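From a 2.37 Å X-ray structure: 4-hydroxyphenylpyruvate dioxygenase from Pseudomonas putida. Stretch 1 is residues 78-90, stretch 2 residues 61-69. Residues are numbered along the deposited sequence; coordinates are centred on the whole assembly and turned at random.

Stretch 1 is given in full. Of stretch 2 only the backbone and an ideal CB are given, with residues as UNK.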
ATOM      1  N   LYS C  78      31.967 -21.107  20.871  1.00 47.80           N
ATOM      2  CA  LYS C  78      30.787 -20.279  21.101  1.00 50.68           C
ATOM      3  C   LYS C  78      29.821 -20.363  19.925  1.00 49.94           C
ATOM      4  O   LYS C  78      28.599 -20.354  20.113  1.00 47.61           O
ATOM      5  CB  LYS C  78      31.202 -18.829  21.359  1.00 52.20           C
ATOM      6  CG  LYS C  78      30.065 -17.929  21.821  1.00 54.78           C
ATOM      7  CD  LYS C  78      30.556 -16.520  22.113  1.00 55.97           C
ATOM      8  CE  LYS C  78      29.432 -15.633  22.622  1.00 53.56           C
ATOM      9  NZ  LYS C  78      29.921 -14.265  22.956  1.00 55.95           N
ATOM     10  N   ASN C  79      30.351 -20.457  18.704  1.00 46.21           N
ATOM     11  CA  ASN C  79      29.496 -20.612  17.533  1.00 46.91           C
ATOM     12  C   ASN C  79      28.816 -21.976  17.511  1.00 46.97           C
ATOM     13  O   ASN C  79      27.679 -22.093  17.040  1.00 47.24           O
ATOM     14  CB  ASN C  79      30.315 -20.400  16.261  1.00 47.60           C
ATOM     15  CG  ASN C  79      30.525 -18.931  15.940  1.00 52.32           C
ATOM     16  OD1 ASN C  79      29.634 -18.105  16.149  1.00 51.28           O
ATOM     17  ND2 ASN C  79      31.711 -18.596  15.439  1.00 53.78           N
ATOM     18  N   LEU C  80      29.488 -23.012  18.020  1.00 43.38           N
ATOM     19  CA  LEU C  80      28.861 -24.327  18.118  1.00 45.99           C
ATOM     20  C   LEU C  80      27.767 -24.340  19.181  1.00 45.80           C
ATOM     21  O   LEU C  80      26.715 -24.962  18.989  1.00 46.90           O
ATOM     22  CB  LEU C  80      29.921 -25.385  18.420  1.00 45.17           C
ATOM     23  CG  LEU C  80      30.957 -25.618  17.318  1.00 46.08           C
ATOM     24  CD1 LEU C  80      32.091 -26.488  17.815  1.00 47.01           C
ATOM     25  CD2 LEU C  80      30.287 -26.261  16.117  1.00 43.75           C
ATOM     26  N   ASP C  81      27.994 -23.645  20.299  1.00 48.48           N
ATOM     27  CA  ASP C  81      26.954 -23.492  21.313  1.00 48.07           C
ATOM     28  C   ASP C  81      25.721 -22.809  20.740  1.00 45.61           C
ATOM     29  O   ASP C  81      24.585 -23.184  21.058  1.00 46.01           O
ATOM     30  CB  ASP C  81      27.504 -22.697  22.496  1.00 49.28           C
ATOM     31  CG  ASP C  81      28.570 -23.452  23.265  1.00 50.91           C
ATOM     32  OD1 ASP C  81      29.189 -24.371  22.692  1.00 51.32           O
ATOM     33  OD2 ASP C  81      28.834 -23.077  24.427  1.00 51.41           O
ATOM     34  N   ARG C  82      25.927 -21.803  19.890  1.00 42.48           N
ATOM     35  CA  ARG C  82      24.808 -21.157  19.214  1.00 44.42           C
ATOM     36  C   ARG C  82      24.107 -22.124  18.268  1.00 45.39           C
ATOM     37  O   ARG C  82      22.873 -22.144  18.191  1.00 43.64           O
ATOM     38  CB  ARG C  82      25.305 -19.908  18.482  1.00 44.02           C
ATOM     39  CG  ARG C  82      24.261 -19.180  17.652  1.00 46.55           C
ATOM     40  CD  ARG C  82      24.756 -17.791  17.258  1.00 47.64           C
ATOM     41  NE  ARG C  82      25.990 -17.827  16.476  1.00 46.82           N
ATOM     42  CZ  ARG C  82      26.048 -17.700  15.155  1.00 46.71           C
ATOM     43  NH1 ARG C  82      24.937 -17.532  14.450  1.00 45.17           N
ATOM     44  NH2 ARG C  82      27.221 -17.741  14.537  1.00 46.88           N
ATOM     45  N   ALA C  83      24.877 -22.945  17.546  1.00 43.26           N
ATOM     46  CA  ALA C  83      24.274 -23.946  16.672  1.00 40.43           C
ATOM     47  C   ALA C  83      23.434 -24.943  17.462  1.00 40.46           C
ATOM     48  O   ALA C  83      22.333 -25.313  17.035  1.00 40.94           O
ATOM     49  CB  ALA C  83      25.359 -24.672  15.877  1.00 38.64           C
ATOM     50  N   GLU C  84      23.931 -25.382  18.622  1.00 41.95           N
ATOM     51  CA  GLU C  84      23.182 -26.348  19.424  1.00 43.62           C
ATOM     52  C   GLU C  84      21.875 -25.752  19.934  1.00 42.94           C
ATOM     53  O   GLU C  84      20.859 -26.453  20.021  1.00 42.27           O
ATOM     54  CB  GLU C  84      24.036 -26.846  20.589  1.00 43.21           C
ATOM     55  CG  GLU C  84      25.229 -27.701  20.179  1.00 45.33           C
ATOM     56  CD  GLU C  84      24.817 -29.060  19.636  1.00 45.28           C
ATOM     57  OE1 GLU C  84      23.786 -29.595  20.093  1.00 44.70           O
ATOM     58  OE2 GLU C  84      25.530 -29.599  18.762  1.00 47.95           O
ATOM     59  N   ARG C  85      21.882 -24.463  20.288  1.00 43.69           N
ATOM     60  CA  ARG C  85      20.642 -23.805  20.693  1.00 41.45           C
ATOM     61  C   ARG C  85      19.641 -23.759  19.546  1.00 41.14           C
ATOM     62  O   ARG C  85      18.435 -23.929  19.758  1.00 43.97           O
ATOM     63  CB  ARG C  85      20.930 -22.398  21.218  1.00 43.29           C
ATOM     64  CG  ARG C  85      21.697 -22.375  22.533  1.00 46.57           C
ATOM     65  CD  ARG C  85      21.650 -21.001  23.193  1.00 45.87           C
ATOM     66  NE  ARG C  85      22.168 -19.948  22.325  1.00 47.55           N
ATOM     67  CZ  ARG C  85      23.447 -19.595  22.256  1.00 48.33           C
ATOM     68  NH1 ARG C  85      24.349 -20.212  23.007  1.00 47.14           N
ATOM     69  NH2 ARG C  85      23.823 -18.623  21.434  1.00 48.75           N
ATOM     70  N   LYS C  86      20.117 -23.520  18.324  1.00 40.26           N
ATOM     71  CA  LYS C  86      19.214 -23.551  17.178  1.00 42.46           C
ATOM     72  C   LYS C  86      18.694 -24.963  16.932  1.00 42.00           C
ATOM     73  O   LYS C  86      17.516 -25.146  16.604  1.00 39.31           O
ATOM     74  CB  LYS C  86      19.914 -23.001  15.936  1.00 44.22           C
ATOM     75  CG  LYS C  86      20.449 -21.583  16.106  1.00 45.05           C
ATOM     76  CD  LYS C  86      19.433 -20.676  16.794  1.00 42.76           C
ATOM     77  CE  LYS C  86      20.089 -19.392  17.284  1.00 44.35           C
ATOM     78  NZ  LYS C  86      19.164 -18.558  18.106  1.00 45.12           N
ATOM     79  N   PHE C  87      19.557 -25.972  17.088  1.00 40.37           N
ATOM     80  CA  PHE C  87      19.111 -27.360  17.013  1.00 39.39           C
ATOM     81  C   PHE C  87      18.000 -27.636  18.018  1.00 38.90           C
ATOM     82  O   PHE C  87      16.981 -28.251  17.678  1.00 41.33           O
ATOM     83  CB  PHE C  87      20.290 -28.308  17.241  1.00 40.01           C
ATOM     84  CG  PHE C  87      21.341 -28.246  16.169  1.00 39.85           C
ATOM     85  CD1 PHE C  87      21.034 -27.791  14.897  1.00 42.50           C
ATOM     86  CD2 PHE C  87      22.639 -28.644  16.436  1.00 40.20           C
ATOM     87  CE1 PHE C  87      22.003 -27.736  13.911  1.00 43.49           C
ATOM     88  CE2 PHE C  87      23.613 -28.591  15.457  1.00 40.51           C
ATOM     89  CZ  PHE C  87      23.294 -28.137  14.193  1.00 42.51           C
ATOM     90  N   ASP C  88      18.178 -27.190  19.268  1.00 40.49           N
ATOM     91  CA  ASP C  88      17.116 -27.331  20.263  1.00 41.67           C
ATOM     92  C   ASP C  88      15.825 -26.685  19.782  1.00 41.01           C
ATOM     93  O   ASP C  88      14.737 -27.250  19.947  1.00 42.57           O
ATOM     94  CB  ASP C  88      17.541 -26.716  21.599  1.00 41.96           C
ATOM     95  CG  ASP C  88      18.699 -27.452  22.247  1.00 44.53           C
ATOM     96  OD1 ASP C  88      18.898 -28.649  21.948  1.00 44.33           O
ATOM     97  OD2 ASP C  88      19.407 -26.832  23.070  1.00 46.24           O
ATOM     98  N   LEU C  89      15.930 -25.499  19.184  1.00 43.63           N
ATOM     99  CA  LEU C  89      14.747 -24.781  18.730  1.00 43.14           C
ATOM    100  C   LEU C  89      14.045 -25.531  17.603  1.00 43.29           C
ATOM    101  O   LEU C  89      12.811 -25.607  17.572  1.00 42.21           O
ATOM    102  CB  LEU C  89      15.151 -23.376  18.285  1.00 45.79           C
ATOM    103  CG  LEU C  89      14.074 -22.370  17.895  1.00 46.80           C
ATOM    104  CD1 LEU C  89      13.158 -22.142  19.071  1.00 44.67           C
ATOM    105  CD2 LEU C  89      14.724 -21.064  17.473  1.00 47.08           C
HETATM  106  N   MSE C  90      14.814 -26.104  16.682  1.00 44.31           N
HETATM  107  CA  MSE C  90      14.262 -26.817  15.536  1.00 45.22           C
HETATM  108  C   MSE C  90      13.488 -28.064  15.944  1.00 47.75           C
HETATM  109  O   MSE C  90      12.449 -28.376  15.362  1.00 49.35           O
HETATM  110  CB  MSE C  90      15.379 -27.197  14.568  1.00 45.22           C
HETATM  111  CG  MSE C  90      16.056 -26.004  13.934  1.00 48.41           C
HETATM  112 SE   MSE C  90      17.825 -26.439  13.268  1.00 54.24          SE
HETATM  113  CE  MSE C  90      17.313 -27.733  11.900  1.00 51.41           C
ATOM    114  N   UNK C  61      11.872 -25.455   6.745  1.00 38.81           N
ATOM    115  CA  UNK C  61      13.184 -24.853   6.943  1.00 36.14           C
ATOM    116  C   UNK C  61      13.128 -23.859   8.092  1.00 37.11           C
ATOM    117  O   UNK C  61      12.126 -23.160   8.266  1.00 37.90           O
ATOM    118  CB  UNK C  61      13.668 -24.168   5.663  1.00 36.14           C
ATOM    119  N   UNK C  62      14.210 -23.801   8.862  1.00 37.87           N
ATOM    120  CA  UNK C  62      14.431 -22.762   9.856  1.00 36.88           C
ATOM    121  C   UNK C  62      15.618 -21.924   9.405  1.00 39.95           C
ATOM    122  O   UNK C  62      16.646 -22.470   8.993  1.00 38.16           O
ATOM    123  CB  UNK C  62      14.668 -23.358  11.245  1.00 36.88           C
ATOM    124  N   UNK C  63      15.477 -20.603   9.477  1.00 39.47           N
ATOM    125  CA  UNK C  63      16.500 -19.702   8.948  1.00 38.02           C
ATOM    126  C   UNK C  63      16.383 -18.308   9.566  1.00 39.10           C
ATOM    127  O   UNK C  63      15.310 -17.926  10.036  1.00 42.36           O
ATOM    128  CB  UNK C  63      16.390 -19.612   7.425  1.00 38.02           C
ATOM    129  N   UNK C  64      17.488 -17.542   9.577  1.00 41.03           N
ATOM    130  CA  UNK C  64      18.822 -17.919   9.103  1.00 39.16           C
ATOM    131  C   UNK C  64      19.826 -18.162  10.226  1.00 42.14           C
ATOM    132  O   UNK C  64      19.564 -17.824  11.381  1.00 42.94           O
ATOM    133  CB  UNK C  64      19.362 -16.829   8.175  1.00 39.16           C
ATOM    134  N   UNK C  65      20.968 -18.749   9.876  1.00 43.16           N
ATOM    135  CA  UNK C  65      22.093 -18.933  10.787  1.00 41.57           C
ATOM    136  C   UNK C  65      23.310 -18.279  10.147  1.00 41.50           C
ATOM    137  O   UNK C  65      23.832 -18.777   9.144  1.00 42.81           O
ATOM    138  CB  UNK C  65      22.345 -20.413  11.083  1.00 41.57           C
ATOM    139  N   UNK C  66      23.759 -17.168  10.724  1.00 41.81           N
ATOM    140  CA  UNK C  66      24.727 -16.293  10.081  1.00 40.59           C
ATOM    141  C   UNK C  66      26.132 -16.536  10.618  1.00 38.06           C
ATOM    142  O   UNK C  66      26.316 -16.968  11.759  1.00 43.75           O
ATOM    143  CB  UNK C  66      24.333 -14.828  10.280  1.00 40.59           C
ATOM    144  N   UNK C  67      27.120 -16.239   9.772  1.00 44.65           N
ATOM    145  CA  UNK C  67      28.532 -16.170  10.140  1.00 46.44           C
ATOM    146  C   UNK C  67      29.002 -17.321  11.022  1.00 48.12           C
ATOM    147  O   UNK C  67      29.247 -17.127  12.218  1.00 46.84           O
ATOM    148  CB  UNK C  67      28.805 -14.847  10.858  1.00 46.44           C
ATOM    149  N   UNK C  68      29.146 -18.516  10.449  1.00 49.06           N
ATOM    150  CA  UNK C  68      29.710 -19.653  11.168  1.00 46.27           C
ATOM    151  C   UNK C  68      31.107 -19.984  10.656  1.00 47.43           C
ATOM    152  O   UNK C  68      32.081 -19.856  11.400  1.00 47.66           O
ATOM    153  CB  UNK C  68      28.797 -20.874  11.036  1.00 46.27           C
ATOM    154  N   UNK C  69      31.233 -20.412   9.401  1.00 48.07           N
ATOM    155  CA  UNK C  69      32.507 -20.920   8.913  1.00 47.60           C
ATOM    156  C   UNK C  69      33.537 -19.800   8.830  1.00 48.78           C
ATOM    157  O   UNK C  69      33.242 -18.685   8.389  1.00 49.02           O
ATOM    158  CB  UNK C  69      32.331 -21.582   7.545  1.00 47.60           C
TER

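Stretch 1 is a helix, and the strand of stretch 2 runs nearly antiparallel to it, at 153°. Position 61 has extended backbone angles (-166/144) and a CB that points away from the helix, so stretch 1 hardly restricts the choice. It is Leu-61.

At position 62 the CA-to-CB bond points toward the helix, and the ideal CB lies 4.0 Å from CG of Met-90, a selenomethionine. Leu-89 and the aliphatic part of Lys-86 lie further out, so a long apolar side chain, aliphatic or aromatic, would suit. The residue is Phe-62. With chi1 at t, its ring reaches along the helix beside Lys-86, Leu-89 and Met-90: CZ lies 3.5 Å from Leu-89 CD2, and CE2 4.2 Å from Lys-86 CD.

Positions 63 and 64 have nothing of the helix within 5.5 Å of their ideal CB atoms, so stretch 1 sets no limit at either. Position 63 is Gln-63. At 64 the peptide bond before the residue is cis, which favours proline, and Pro-64 is found.

Position 65 points sideways, with its ideal CB 5.1 Å from Arg-82 NH1 and 5.5 Å from Lys-86 CG. Ala-83 offers only a small side chain, leaving room for a large one beside the flat guanidinium; an aromatic would suit well, though a long aliphatic chain could also pack there. The residue is Phe-65, and the Arg-82 guanidinium stacks on its ring, with planes at 7° and centres 4.2 Å apart, an off-centre cation-pi contact. Lys-86 CG meets the ring edge, 3.6 Å from CD2. Separately, CZ lies 3.9 Å from Ala-83 CB.

At positions 66 and 67 the backbone matters more than the side chain. The carbonyl O of 66 accepts hydrogen bonds from Arg-82 NH1 (3.1 Å) and NH2 (3.0 Å), and O of 67 takes a weak one from Arg-82 NH2 at 3.1 Å. Arg-82 NH2 is also held by Asn-79 OD1 at 2.9 Å. Both CB atoms point sideways, so varied side chains are possible; the positive phi of 67 (44/73) would favour Gly, Asn or Asp. The residues are Arg-66, whose end leads away, and Asp-67, whose carboxylate is bonded elsewhere in the structure.

Position 68 also points sideways, near Asn-79 CB and Arg-82 NH2, with Leu-80 further off. A long apolar side chain could reach that leucine. Phe-68 does so: CZ meets Leu-80 CD2 at 3.7 Å, and CD1 lies 3.8 Å from Asn-79 CB.

Position 69 points away and is unconstrained by the helix; it is Glu-69.

Stretch 2 61-69: LFQPFRDFE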
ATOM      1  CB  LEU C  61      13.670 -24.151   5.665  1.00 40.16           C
ATOM      2  CG  LEU C  61      14.962 -23.342   5.765  1.00 40.12           C
ATOM      3  CD1 LEU C  61      16.165 -24.243   5.982  1.00 40.08           C
ATOM      4  CD2 LEU C  61      15.152 -22.475   4.530  1.00 40.41           C
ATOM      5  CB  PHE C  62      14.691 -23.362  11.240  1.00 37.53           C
ATOM      6  CG  PHE C  62      15.060 -22.344  12.283  1.00 38.11           C
ATOM      7  CD1 PHE C  62      14.087 -21.556  12.874  1.00 39.08           C
ATOM      8  CD2 PHE C  62      16.381 -22.167  12.664  1.00 40.14           C
ATOM      9  CE1 PHE C  62      14.420 -20.617  13.832  1.00 38.79           C
ATOM     10  CE2 PHE C  62      16.722 -21.228  13.619  1.00 39.48           C
ATOM     11  CZ  PHE C  62      15.738 -20.452  14.204  1.00 40.23           C
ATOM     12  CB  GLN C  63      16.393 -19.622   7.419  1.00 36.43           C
ATOM     13  CG  GLN C  63      15.091 -19.021   6.907  1.00 38.19           C
ATOM     14  CD  GLN C  63      15.311 -17.807   6.023  1.00 40.27           C
ATOM     15  OE1 GLN C  63      16.175 -16.975   6.297  1.00 44.63           O
ATOM     16  NE2 GLN C  63      14.531 -17.703   4.953  1.00 40.96           N
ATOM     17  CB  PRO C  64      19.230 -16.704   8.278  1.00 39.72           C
ATOM     18  CG  PRO C  64      18.636 -15.549   9.055  1.00 42.43           C
ATOM     19  CD  PRO C  64      17.396 -16.083   9.774  1.00 43.74           C
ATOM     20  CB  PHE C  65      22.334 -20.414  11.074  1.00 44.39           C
ATOM     21  CG  PHE C  65      23.285 -20.666  12.210  1.00 43.78           C
ATOM     22  CD1 PHE C  65      24.655 -20.636  12.005  1.00 41.59           C
ATOM     23  CD2 PHE C  65      22.809 -20.912  13.486  1.00 44.29           C
ATOM     24  CE1 PHE C  65      25.533 -20.866  13.049  1.00 40.85           C
ATOM     25  CE2 PHE C  65      23.682 -21.138  14.535  1.00 43.16           C
ATOM     26  CZ  PHE C  65      25.046 -21.115  14.315  1.00 41.31           C
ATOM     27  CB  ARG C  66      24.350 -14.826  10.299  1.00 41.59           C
ATOM     28  CG  ARG C  66      22.956 -14.461   9.822  1.00 40.23           C
ATOM     29  CD  ARG C  66      22.592 -13.033  10.210  1.00 40.93           C
ATOM     30  NE  ARG C  66      21.208 -12.715   9.873  1.00 41.23           N
ATOM     31  CZ  ARG C  66      20.803 -12.270   8.688  1.00 43.29           C
ATOM     32  NH1 ARG C  66      21.679 -12.091   7.710  1.00 46.89           N
ATOM     33  NH2 ARG C  66      19.519 -12.013   8.482  1.00 43.89           N
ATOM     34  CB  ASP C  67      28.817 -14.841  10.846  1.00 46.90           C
ATOM     35  CG  ASP C  67      28.272 -13.651  10.081  1.00 50.28           C
ATOM     36  OD1 ASP C  67      28.311 -13.676   8.833  1.00 53.49           O
ATOM     37  OD2 ASP C  67      27.799 -12.693  10.730  1.00 51.36           O
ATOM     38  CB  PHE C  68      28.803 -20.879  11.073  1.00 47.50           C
ATOM     39  CG  PHE C  68      29.370 -22.091  11.755  1.00 47.91           C
ATOM     40  CD1 PHE C  68      29.215 -22.273  13.120  1.00 45.61           C
ATOM     41  CD2 PHE C  68      30.084 -23.037  11.034  1.00 47.31           C
ATOM     42  CE1 PHE C  68      29.749 -23.383  13.749  1.00 45.36           C
ATOM     43  CE2 PHE C  68      30.621 -24.145  11.657  1.00 45.62           C
ATOM     44  CZ  PHE C  68      30.453 -24.320  13.016  1.00 45.78           C
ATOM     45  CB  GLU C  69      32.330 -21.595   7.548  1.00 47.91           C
ATOM     46  CG  GLU C  69      32.127 -20.656   6.363  1.00 49.23           C
ATOM     47  CD  GLU C  69      30.723 -20.089   6.281  1.00 50.71           C
ATOM     48  OE1 GLU C  69      29.883 -20.432   7.138  1.00 49.49           O
ATOM     49  OE2 GLU C  69      30.465 -19.289   5.357  1.00 51.62           O
TER
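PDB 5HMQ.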